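Local coordinates for protein MNMC2 (Aquifex aeolicus, PDB 3VYW) that transfers a methyl group from S-adenosylmethionine to the modified wobble uridine of tRNA, working without the oxidase domain usually fused to such enzymes, at residues 13-17 and 18-22; 224-228 and 229-233; 269-272 and 273-277; 294-297 and 298-302. All coordinates share one frame; numbering follows the deposited sequence.

Contact 1 (13-17 and 18-22); sequences SYLRK and KEVSL
Lys18 sets its CG methylene over one face of the Tyr14 ring, a CH-pi contact one turn apart at the end of helix 3-18. The touching atom is Lys18 CG, 3.9 Å from the centroid of the Tyr14 ring and displaced toward its rim. Tyr14 sets its CG anti to the backbone N (chi1 177°), which leans the ring toward the C-terminal end of the helix, to meet that methylene, while its hydroxyl is hydrogen-bonded to Asp298 of helix 292-303. Replacing Tyr14 by alanine would probably uncover the Lys18 methylene and leave Asp298 without this hydroxyl. On another flank, Leu15 CD2 touches Val20 CG2 at 4.1 Å, and Leu15 CD1 reaches Leu22 CD1 at 4.2 Å. The backbone brings these groups together by a Schellman motif: Glu19 has positive phi (66°), Val20 N bonds weakly to Leu15 O at 3.4 Å, and Glu19 N bonds weakly to Arg16 O at 3.2 Å. Ahead of them, Lys18 N gives Tyr14 O a sounder bond of 2.9 Å. Weak polar bonds at the closing turn are thus backed by apolar contacts, and a cationic side chain contributes through its hydrocarbon stem.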
loop_
_atom_site.group_PDB
_atom_site.type_symbol
_atom_site.label_atom_id
_atom_site.label_comp_id
_atom_site.label_asym_id
_atom_site.label_seq_id
_atom_site.Cartn_x
_atom_site.Cartn_y
_atom_site.Cartn_z
ATOM N N SER A 13 13.048 -25.273 -1.802
ATOM C CA SER A 13 13.536 -25.282 -0.480
ATOM C C SER A 13 12.443 -25.076 0.534
ATOM O O SER A 13 12.420 -25.736 1.538
ATOM C CB SER A 13 14.618 -24.242 -0.364
ATOM O OG SER A 13 14.722 -23.775 0.931
ATOM N N TYR A 14 11.550 -24.138 0.288
ATOM C CA TYR A 14 10.459 -23.849 1.199
ATOM C C TYR A 14 9.475 -24.964 1.332
ATOM O O TYR A 14 8.953 -25.196 2.372
ATOM C CB TYR A 14 9.753 -22.574 0.804
ATOM C CG TYR A 14 8.564 -22.200 1.638
ATOM C CD1 TYR A 14 8.708 -21.754 2.917
ATOM C CD2 TYR A 14 7.293 -22.254 1.124
ATOM C CE1 TYR A 14 7.630 -21.397 3.667
ATOM C CE2 TYR A 14 6.223 -21.895 1.875
ATOM C CZ TYR A 14 6.411 -21.469 3.143
ATOM O OH TYR A 14 5.356 -21.106 3.887
ATOM N N LEU A 15 9.188 -25.636 0.253
ATOM C CA LEU A 15 8.247 -26.719 0.336
ATOM C C LEU A 15 8.766 -27.835 1.214
ATOM O O LEU A 15 8.025 -28.458 1.925
ATOM C CB LEU A 15 7.858 -27.218 -1.033
ATOM C CG LEU A 15 7.154 -26.210 -1.898
ATOM C CD1 LEU A 15 6.996 -26.733 -3.299
ATOM C CD2 LEU A 15 5.840 -25.742 -1.327
ATOM N N ARG A 16 10.054 -28.106 1.132
ATOM C CA ARG A 16 10.651 -29.108 1.976
ATOM C C ARG A 16 10.581 -28.704 3.427
ATOM O O ARG A 16 10.225 -29.476 4.268
ATOM C CB ARG A 16 12.079 -29.370 1.561
ATOM C CG ARG A 16 12.914 -30.092 2.594
ATOM C CD ARG A 16 14.287 -29.485 2.736
ATOM N NE ARG A 16 15.201 -29.987 1.731
ATOM C CZ ARG A 16 15.823 -31.157 1.797
ATOM N NH1 ARG A 16 15.635 -31.956 2.830
ATOM N NH2 ARG A 16 16.648 -31.522 0.835
ATOM N N LYS A 17 10.872 -27.470 3.725
ATOM C CA LYS A 17 10.798 -27.082 5.090
ATOM C C LYS A 17 9.380 -27.281 5.546
ATOM O O LYS A 17 9.150 -27.747 6.630
ATOM C CB LYS A 17 11.214 -25.631 5.243
ATOM C CG LYS A 17 10.425 -24.834 6.262
ATOM C CD LYS A 17 11.157 -23.578 6.693
ATOM C CE LYS A 17 10.216 -22.460 7.075
ATOM N NZ LYS A 17 10.862 -21.134 7.082
ATOM N N LYS A 18 8.429 -26.907 4.714
ATOM C CA LYS A 18 7.032 -26.915 5.068
ATOM C C LYS A 18 6.417 -28.266 5.108
ATOM O O LYS A 18 5.393 -28.466 5.701
ATOM C CB LYS A 18 6.239 -25.976 4.170
ATOM C CG LYS A 18 6.039 -24.607 4.759
ATOM C CD LYS A 18 6.532 -24.547 6.178
ATOM C CE LYS A 18 5.851 -23.450 6.951
ATOM N NZ LYS A 18 5.101 -23.999 8.107
ATOM N N GLU A 19 7.068 -29.200 4.469
ATOM C CA GLU A 19 6.615 -30.558 4.463
ATOM C C GLU A 19 5.298 -30.769 3.752
ATOM O O GLU A 19 4.540 -31.649 4.082
ATOM C CB GLU A 19 6.553 -31.071 5.885
ATOM C CG GLU A 19 7.703 -31.956 6.279
ATOM C CD GLU A 19 7.895 -32.010 7.773
ATOM O OE1 GLU A 19 7.870 -33.115 8.350
ATOM O OE2 GLU A 19 8.083 -30.943 8.378
ATOM N N VAL A 20 5.042 -29.958 2.756
ATOM C CA VAL A 20 3.897 -30.128 1.917
ATOM C C VAL A 20 4.035 -31.289 0.971
ATOM O O VAL A 20 5.099 -31.602 0.528
ATOM C CB VAL A 20 3.702 -28.902 1.055
ATOM C CG1 VAL A 20 2.304 -28.865 0.507
ATOM C CG2 VAL A 20 4.011 -27.674 1.841
ATOM N N SER A 21 2.928 -31.890 0.617
ATOM C CA SER A 21 2.926 -32.916 -0.378
ATOM C C SER A 21 2.031 -32.505 -1.542
ATOM O O SER A 21 0.916 -32.110 -1.335
ATOM C CB SER A 21 2.474 -34.224 0.277
ATOM O OG SER A 21 2.086 -35.198 -0.652
ATOM N N LEU A 22 2.542 -32.566 -2.761
ATOM C CA LEU A 22 1.775 -32.238 -3.943
ATOM C C LEU A 22 2.045 -33.140 -5.117
ATOM O O LEU A 22 3.015 -33.852 -5.149
ATOM C CB LEU A 22 2.009 -30.807 -4.365
ATOM C CG LEU A 22 3.441 -30.355 -4.424
ATOM C CD1 LEU A 22 3.494 -28.856 -4.405
ATOM C CD2 LEU A 22 4.112 -30.902 -3.208
#

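Contact 2 (224-228 and 229-233)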
loop_
_atom_site.group_PDB
_atom_site.type_symbol
_atom_site.label_atom_id
_atom_site.label_comp_id
_atom_site.label_asym_id
_atom_site.label_seq_id
_atom_site.Cartn_x
_atom_site.Cartn_y
_atom_site.Cartn_z
ATOM N N SER A 224 -6.333 2.873 -1.466
ATOM C CA SER A 224 -5.227 2.389 -2.220
ATOM C C SER A 224 -5.530 2.427 -3.686
ATOM O O SER A 224 -6.651 2.404 -4.078
ATOM C CB SER A 224 -4.873 0.986 -1.782
ATOM O OG SER A 224 -3.801 0.504 -2.505
ATOM N N TYR A 225 -4.500 2.485 -4.495
ATOM C CA TYR A 225 -4.595 2.328 -5.916
ATOM C C TYR A 225 -5.008 0.928 -6.308
ATOM O O TYR A 225 -5.514 0.714 -7.354
ATOM C CB TYR A 225 -3.284 2.701 -6.578
ATOM C CG TYR A 225 -2.225 1.735 -6.257
ATOM C CD1 TYR A 225 -2.055 0.614 -6.992
ATOM C CD2 TYR A 225 -1.442 1.910 -5.172
ATOM C CE1 TYR A 225 -1.114 -0.291 -6.673
ATOM C CE2 TYR A 225 -0.502 1.008 -4.844
ATOM C CZ TYR A 225 -0.344 -0.088 -5.609
ATOM O OH TYR A 225 0.589 -0.991 -5.284
ATOM N N SER A 226 -4.724 -0.031 -5.461
ATOM C CA SER A 226 -4.979 -1.430 -5.722
ATOM C C SER A 226 -6.425 -1.896 -5.642
ATOM O O SER A 226 -7.155 -1.468 -4.822
ATOM C CB SER A 226 -4.083 -2.257 -4.818
ATOM O OG SER A 226 -4.461 -3.581 -4.718
ATOM N N SER A 227 -6.802 -2.780 -6.541
ATOM C CA SER A 227 -8.064 -3.441 -6.485
ATOM C C SER A 227 -7.885 -4.915 -6.382
ATOM O O SER A 227 -8.673 -5.637 -6.870
ATOM C CB SER A 227 -8.919 -3.099 -7.678
ATOM O OG SER A 227 -8.136 -2.894 -8.797
ATOM N N SER A 228 -6.847 -5.359 -5.723
ATOM C CA SER A 228 -6.562 -6.768 -5.601
ATOM C C SER A 228 -7.683 -7.533 -4.946
ATOM O O SER A 228 -8.193 -7.154 -3.951
ATOM C CB SER A 228 -5.314 -6.932 -4.763
ATOM O OG SER A 228 -5.182 -8.185 -4.183
ATOM N N LEU A 229 -8.043 -8.645 -5.520
ATOM C CA LEU A 229 -9.087 -9.447 -4.995
ATOM C C LEU A 229 -8.757 -9.953 -3.639
ATOM O O LEU A 229 -9.574 -10.022 -2.793
ATOM C CB LEU A 229 -9.340 -10.608 -5.918
ATOM C CG LEU A 229 -10.032 -10.252 -7.200
ATOM C CD1 LEU A 229 -10.241 -11.466 -8.033
ATOM C CD2 LEU A 229 -11.350 -9.638 -6.898
ATOM N N SER A 230 -7.520 -10.329 -3.456
ATOM C CA SER A 230 -7.060 -10.796 -2.191
ATOM C C SER A 230 -7.142 -9.723 -1.137
ATOM O O SER A 230 -7.593 -9.959 -0.064
ATOM C CB SER A 230 -5.650 -11.313 -2.338
ATOM O OG SER A 230 -5.093 -11.709 -1.125
ATOM N N VAL A 231 -6.735 -8.535 -1.471
ATOM C CA VAL A 231 -6.857 -7.445 -0.564
ATOM C C VAL A 231 -8.290 -7.098 -0.222
ATOM O O VAL A 231 -8.605 -6.888 0.890
ATOM C CB VAL A 231 -6.157 -6.215 -1.121
ATOM C CG1 VAL A 231 -6.207 -5.094 -0.123
ATOM C CG2 VAL A 231 -4.739 -6.541 -1.445
ATOM N N ARG A 232 -9.162 -7.054 -1.189
ATOM C CA ARG A 232 -10.538 -6.761 -0.915
ATOM C C ARG A 232 -11.234 -7.778 -0.055
ATOM O O ARG A 232 -12.055 -7.443 0.747
ATOM C CB ARG A 232 -11.297 -6.571 -2.194
ATOM C CG ARG A 232 -10.880 -5.362 -2.935
ATOM C CD ARG A 232 -11.693 -5.184 -4.160
ATOM N NE ARG A 232 -11.649 -3.803 -4.530
ATOM C CZ ARG A 232 -12.170 -3.323 -5.630
ATOM N NH1 ARG A 232 -12.745 -4.129 -6.465
ATOM N NH2 ARG A 232 -12.090 -2.054 -5.906
ATOM N N LYS A 233 -10.925 -9.032 -0.273
ATOM C CA LYS A 233 -11.477 -10.091 0.494
ATOM C C LYS A 233 -11.032 -10.011 1.923
ATOM O O LYS A 233 -11.760 -10.310 2.783
ATOM C CB LYS A 233 -11.175 -11.432 -0.153
ATOM C CG LYS A 233 -11.498 -12.653 0.663
ATOM C CD LYS A 233 -12.761 -13.320 0.193
ATOM C CE LYS A 233 -12.917 -14.685 0.796
ATOM N NZ LYS A 233 -12.635 -15.742 -0.177
#
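Arg232 bends back over Ser228 and Ser227, the residues that lead into its own helix, and its side chain can be traced atom by atom. CB stands 3.6 Å from Ser228 O, and CG comes closer, 3.4 Å from that same Ser228 O. CG lies beside the backbone N (chi1 -67°), a turn that sends the chain back toward the helix start; from there it runs extended to NE. CD passes alongside both carbonyl oxygens, about equally far from Ser228 O and Ser227 O, and NE lies 4.1 Å from Ser227 CA. At the tip the guanidinium turns a face to Ser227, whose CB sits over its centre, 3.8 Å from CZ of Arg232. The polar edge is held from outside: NH1 forms a salt bridge with Glu270 and NE a hydrogen bond with Thr255, so the buried charge is probably compensated and the plane held from turning. Ser228 anchors the root of this side chain, because Arg232 N donates to Ser228 O at 2.9 Å. The Ser228 hydroxyl oxygen, in turn, accepts from Val231 N at 3.1 Å, nearly straight at 171°. Before it, Ser226 OG accepts from Ser228 N in an ST turn. Here a serine N-cap starts helix 229-237 after the short loop that follows strand 220-224, a connection of the Rossmann-like methyltransferase fold, with the Ser226 side chain about 10 Å from bound S-adenosylmethionine.

Contact 3 (269-272 and 273-277)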
loop_
_atom_site.group_PDB
_atom_site.type_symbol
_atom_site.label_atom_id
_atom_site.label_comp_id
_atom_site.label_asym_id
_atom_site.label_seq_id
_atom_site.Cartn_x
_atom_site.Cartn_y
_atom_site.Cartn_z
ATOM N N ASN A 269 -19.451 -6.399 -11.940
ATOM C CA ASN A 269 -18.400 -7.303 -12.375
ATOM C C ASN A 269 -17.313 -7.481 -11.354
ATOM O O ASN A 269 -16.623 -8.464 -11.333
ATOM C CB ASN A 269 -17.831 -6.879 -13.702
ATOM C CG ASN A 269 -17.330 -5.459 -13.689
ATOM O OD1 ASN A 269 -16.157 -5.205 -13.865
ATOM N ND2 ASN A 269 -18.232 -4.519 -13.497
ATOM N N GLU A 270 -17.144 -6.463 -10.548
ATOM C CA GLU A 270 -16.218 -6.479 -9.465
ATOM C C GLU A 270 -16.610 -7.420 -8.381
ATOM O O GLU A 270 -15.804 -8.104 -7.847
ATOM C CB GLU A 270 -16.078 -5.087 -8.906
ATOM C CG GLU A 270 -15.123 -4.243 -9.700
ATOM C CD GLU A 270 -14.784 -2.935 -9.036
ATOM O OE1 GLU A 270 -15.689 -2.124 -8.813
ATOM O OE2 GLU A 270 -13.600 -2.707 -8.752
ATOM N N VAL A 271 -17.865 -7.394 -8.047
ATOM C CA VAL A 271 -18.454 -8.250 -7.053
ATOM C C VAL A 271 -18.424 -9.678 -7.472
ATOM O O VAL A 271 -18.254 -10.556 -6.691
ATOM C CB VAL A 271 -19.878 -7.802 -6.783
ATOM C CG1 VAL A 271 -20.499 -8.631 -5.716
ATOM C CG2 VAL A 271 -19.859 -6.366 -6.359
ATOM N N ARG A 272 -18.654 -9.868 -8.742
ATOM C CA ARG A 272 -18.697 -11.151 -9.346
ATOM C C ARG A 272 -17.377 -11.835 -9.274
ATOM O O ARG A 272 -17.299 -12.980 -9.002
ATOM C CB ARG A 272 -19.127 -10.976 -10.785
ATOM C CG ARG A 272 -19.257 -12.252 -11.555
ATOM C CD ARG A 272 -20.043 -12.100 -12.842
ATOM N NE ARG A 272 -20.492 -13.397 -13.287
ATOM C CZ ARG A 272 -19.742 -14.249 -13.967
ATOM N NH1 ARG A 272 -18.527 -13.922 -14.322
ATOM N NH2 ARG A 272 -20.209 -15.435 -14.289
ATOM N N LYS A 273 -16.334 -11.103 -9.569
ATOM C CA LYS A 273 -15.001 -11.598 -9.516
ATOM C C LYS A 273 -14.637 -11.930 -8.119
ATOM O O LYS A 273 -13.965 -12.880 -7.857
ATOM C CB LYS A 273 -14.068 -10.529 -9.995
ATOM C CG LYS A 273 -13.601 -10.675 -11.395
ATOM C CD LYS A 273 -12.657 -9.549 -11.671
ATOM C CE LYS A 273 -13.336 -8.442 -12.432
ATOM N NZ LYS A 273 -12.560 -7.177 -12.368
ATOM N N LEU A 274 -15.049 -11.078 -7.225
ATOM C CA LEU A 274 -14.782 -11.249 -5.847
ATOM C C LEU A 274 -15.460 -12.471 -5.295
ATOM O O LEU A 274 -14.906 -13.190 -4.515
ATOM C CB LEU A 274 -15.182 -9.988 -5.143
ATOM C CG LEU A 274 -14.660 -9.631 -3.790
ATOM C CD1 LEU A 274 -13.173 -9.763 -3.677
ATOM C CD2 LEU A 274 -15.110 -8.258 -3.432
ATOM N N VAL A 275 -16.688 -12.698 -5.691
ATOM C CA VAL A 275 -17.366 -13.920 -5.352
ATOM C C VAL A 275 -16.804 -15.170 -6.018
ATOM O O VAL A 275 -16.590 -16.162 -5.393
ATOM C CB VAL A 275 -18.868 -13.796 -5.643
ATOM C CG1 VAL A 275 -19.545 -15.115 -5.463
ATOM C CG2 VAL A 275 -19.497 -12.797 -4.737
ATOM N N LEU A 276 -16.680 -15.099 -7.343
ATOM C CA LEU A 276 -16.211 -16.206 -8.188
ATOM C C LEU A 276 -14.751 -16.691 -8.084
ATOM O O LEU A 276 -14.498 -17.895 -8.101
ATOM C CB LEU A 276 -16.537 -15.907 -9.662
ATOM C CG LEU A 276 -18.022 -15.865 -10.031
ATOM C CD1 LEU A 276 -18.200 -15.802 -11.540
ATOM C CD2 LEU A 276 -18.756 -17.069 -9.444
ATOM N N SER A 277 -13.798 -15.759 -8.004
ATOM C CA SER A 277 -12.388 -16.095 -8.157
ATOM C C SER A 277 -11.739 -16.990 -7.112
ATOM O O SER A 277 -11.974 -16.879 -5.933
ATOM C CB SER A 277 -11.547 -14.843 -8.264
ATOM O OG SER A 277 -10.467 -15.022 -9.120
#
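Leu276 places its CD1 methyl over the centre of the Arg272 guanidinium, one helical turn on, so that a charged plane is covered by a hydrocarbon. The methyl is 3.3 Å from Arg272 CZ and nearly as near both terminal nitrogens, a tight approach. Arg272 reaches it with CG anti to the backbone N (chi1 -178°) and an extended chain to NE; both residues also touch a crystal neighbour, which may influence this pose. On the same helix Val271 CG1 meets Val275 CG2 at 4.4 Å, a lighter apolar touch. Lys273 bends at chi3 (-100°) and curls back until its CE lies 3.5 Å from Asn269 O. Behind these side chains the backbone sets the spacing: Leu276 N bonds to Arg272 O and Val275 N to Val271 O, each at 2.8 Å, whereas Lys273 N meets Asn269 O at a longer 3.2 Å, from above the carbonyl plane. Further out, the buried side of the turn fixes the helix to its neighbours. Leu274 packs on Leu229 and Leu236 of helix 229-237, and the Glu270 carboxylate forms a salt bridge with Arg232 of that helix and is also hydrogen-bonded to Ser244. Such a division is characteristic of an amphipathic alpha-helix on a domain surface, with i to i+4 pairs on the outer face and a leucine and a glutamate turned to the helix beneath.

Contact 4 (294-297 and 298-302)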
loop_
_atom_site.group_PDB
_atom_site.type_symbol
_atom_site.label_atom_id
_atom_site.label_comp_id
_atom_site.label_asym_id
_atom_site.label_seq_id
_atom_site.Cartn_x
_atom_site.Cartn_y
_atom_site.Cartn_z
ATOM N N GLU A 294 7.625 -16.135 0.869
ATOM C CA GLU A 294 6.907 -17.182 1.539
ATOM C C GLU A 294 5.433 -16.938 1.624
ATOM O O GLU A 294 4.661 -17.821 1.527
ATOM C CB GLU A 294 7.477 -17.344 2.938
ATOM C CG GLU A 294 8.538 -18.411 3.045
ATOM C CD GLU A 294 9.329 -18.331 4.315
ATOM O OE1 GLU A 294 8.882 -17.693 5.247
ATOM O OE2 GLU A 294 10.399 -18.907 4.381
ATOM N N ILE A 295 5.078 -15.700 1.874
ATOM C CA ILE A 295 3.718 -15.283 1.989
ATOM C C ILE A 295 3.058 -15.459 0.675
ATOM O O ILE A 295 1.950 -15.861 0.593
ATOM C CB ILE A 295 3.645 -13.826 2.412
ATOM C CG1 ILE A 295 4.035 -13.708 3.869
ATOM C CG2 ILE A 295 2.260 -13.290 2.204
ATOM C CD1 ILE A 295 4.338 -12.334 4.347
ATOM N N LEU A 296 3.771 -15.138 -0.369
ATOM C CA LEU A 296 3.323 -15.383 -1.696
ATOM C C LEU A 296 3.162 -16.848 -2.000
ATOM O O LEU A 296 2.207 -17.224 -2.595
ATOM C CB LEU A 296 4.269 -14.727 -2.697
ATOM C CG LEU A 296 4.015 -14.906 -4.194
ATOM C CD1 LEU A 296 2.669 -14.392 -4.606
ATOM C CD2 LEU A 296 5.050 -14.228 -5.022
ATOM N N ILE A 297 4.102 -17.673 -1.607
ATOM C CA ILE A 297 4.011 -19.075 -1.875
ATOM C C ILE A 297 2.820 -19.695 -1.185
ATOM O O ILE A 297 2.103 -20.445 -1.754
ATOM C CB ILE A 297 5.287 -19.809 -1.461
ATOM C CG1 ILE A 297 6.439 -19.449 -2.373
ATOM C CG2 ILE A 297 5.078 -21.295 -1.513
ATOM C CD1 ILE A 297 7.798 -19.798 -1.833
ATOM N N ASP A 298 2.582 -19.316 0.041
ATOM C CA ASP A 298 1.485 -19.825 0.781
ATOM C C ASP A 298 0.192 -19.501 0.117
ATOM O O ASP A 298 -0.713 -20.256 0.181
ATOM C CB ASP A 298 1.449 -19.159 2.110
ATOM C CG ASP A 298 2.396 -19.716 3.037
ATOM O OD1 ASP A 298 3.019 -20.704 2.693
ATOM O OD2 ASP A 298 2.520 -19.144 4.109
ATOM N N TYR A 299 0.114 -18.324 -0.460
ATOM C CA TYR A 299 -1.061 -17.884 -1.157
ATOM C C TYR A 299 -1.377 -18.703 -2.389
ATOM O O TYR A 299 -2.492 -19.084 -2.618
ATOM C CB TYR A 299 -0.896 -16.411 -1.485
ATOM C CG TYR A 299 -1.932 -15.796 -2.361
ATOM C CD1 TYR A 299 -3.096 -15.337 -1.844
ATOM C CD2 TYR A 299 -1.718 -15.638 -3.701
ATOM C CE1 TYR A 299 -4.038 -14.759 -2.641
ATOM C CE2 TYR A 299 -2.655 -15.066 -4.510
ATOM C CZ TYR A 299 -3.812 -14.619 -3.973
ATOM O OH TYR A 299 -4.725 -14.028 -4.772
ATOM N N LEU A 300 -0.363 -18.974 -3.175
ATOM C CA LEU A 300 -0.512 -19.753 -4.362
ATOM C C LEU A 300 -0.963 -21.152 -4.048
ATOM O O LEU A 300 -1.728 -21.723 -4.767
ATOM C CB LEU A 300 0.767 -19.744 -5.163
ATOM C CG LEU A 300 1.038 -18.402 -5.784
ATOM C CD1 LEU A 300 2.408 -18.340 -6.393
ATOM C CD2 LEU A 300 -0.006 -18.062 -6.810
ATOM N N LEU A 301 -0.479 -21.692 -2.958
ATOM C CA LEU A 301 -0.904 -22.976 -2.499
ATOM C C LEU A 301 -2.356 -23.038 -2.109
ATOM O O LEU A 301 -3.025 -23.952 -2.443
ATOM C CB LEU A 301 -0.048 -23.400 -1.338
ATOM C CG LEU A 301 1.360 -23.723 -1.735
ATOM C CD1 LEU A 301 2.190 -23.949 -0.522
ATOM C CD2 LEU A 301 1.385 -24.933 -2.611
ATOM N N LYS A 302 -2.835 -22.045 -1.401
ATOM C CA LYS A 302 -4.233 -21.916 -1.155
ATOM C C LYS A 302 -5.004 -21.702 -2.422
ATOM O O LYS A 302 -6.039 -22.270 -2.634
ATOM C CB LYS A 302 -4.470 -20.728 -0.281
ATOM C CG LYS A 302 -4.453 -21.054 1.170
ATOM C CD LYS A 302 -5.794 -20.778 1.813
ATOM C CE LYS A 302 -5.782 -21.134 3.292
ATOM N NZ LYS A 302 -6.838 -22.111 3.686
#
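Glu294 O receives the backbone N of Asp298 at 3.0 Å, the shortest of the four i to i+4 bonds joining these two turns. The Asp298 side chain folds back over the same carbonyl: with CG beside its own backbone N (chi1 -79°), the carboxylate carbon CG comes 3.3 Å from Glu294 O. From there OD1 reaches the hydroxyl of Tyr14 on helix 3-18 in a hydrogen bond, and OD2 has a long, weak ion pair with Lys290. An alanine here would probably deprive the Tyr14 hydroxyl of its partner and cost Lys290 its weak one. Asp298 lies on helix 292-303, an alpha-helix packed against helices 3-18 and 24-37, and the apolar side chains of this helix line up at the helical repeat. Ile297 and Leu301 run alongside each other in a common direction, with Ile297 CG2 4.0 Å from Leu301 CD1; Phe34 and Ile30 of helix 24-37 cover them. Leu296 CD1 touches Leu300 CD1 at 4.3 Å. Leu296 O lies 3.4 Å from Tyr299 CB and near the plane of the Tyr299 ring, at its edge. The hydroxyl of Tyr299 is hydrogen-bonded to Phe279 O. On yet another side of the helix, the Ile295 side chain lies about 4 Å from that of Glu202, an S-adenosylmethionine-binding residue.

All four contacts are short-range, yet they pair off across the fold. Contacts 1 and 4, with centres about 12 Å apart, belong to the helical part formed by the chain ends; contact 4 is its buried member, whereas contact 1 sits at a more exposed helix end. Contacts 2 and 3 lie on the adjoining helices 229-237 and 268-276 and touch through Arg232-Glu270 and Leu229-Leu274, with contact 2 deeper and contact 3 largely on the surface. Chemistry follows place: a cap and a compensated charge mark the deep helix start, arginine and lysine stems the outer faces, and aligned apolar side chains the buried C-terminal helix. Contacts 2 and 4 meet lightly, where Ser230 packs on Tyr299.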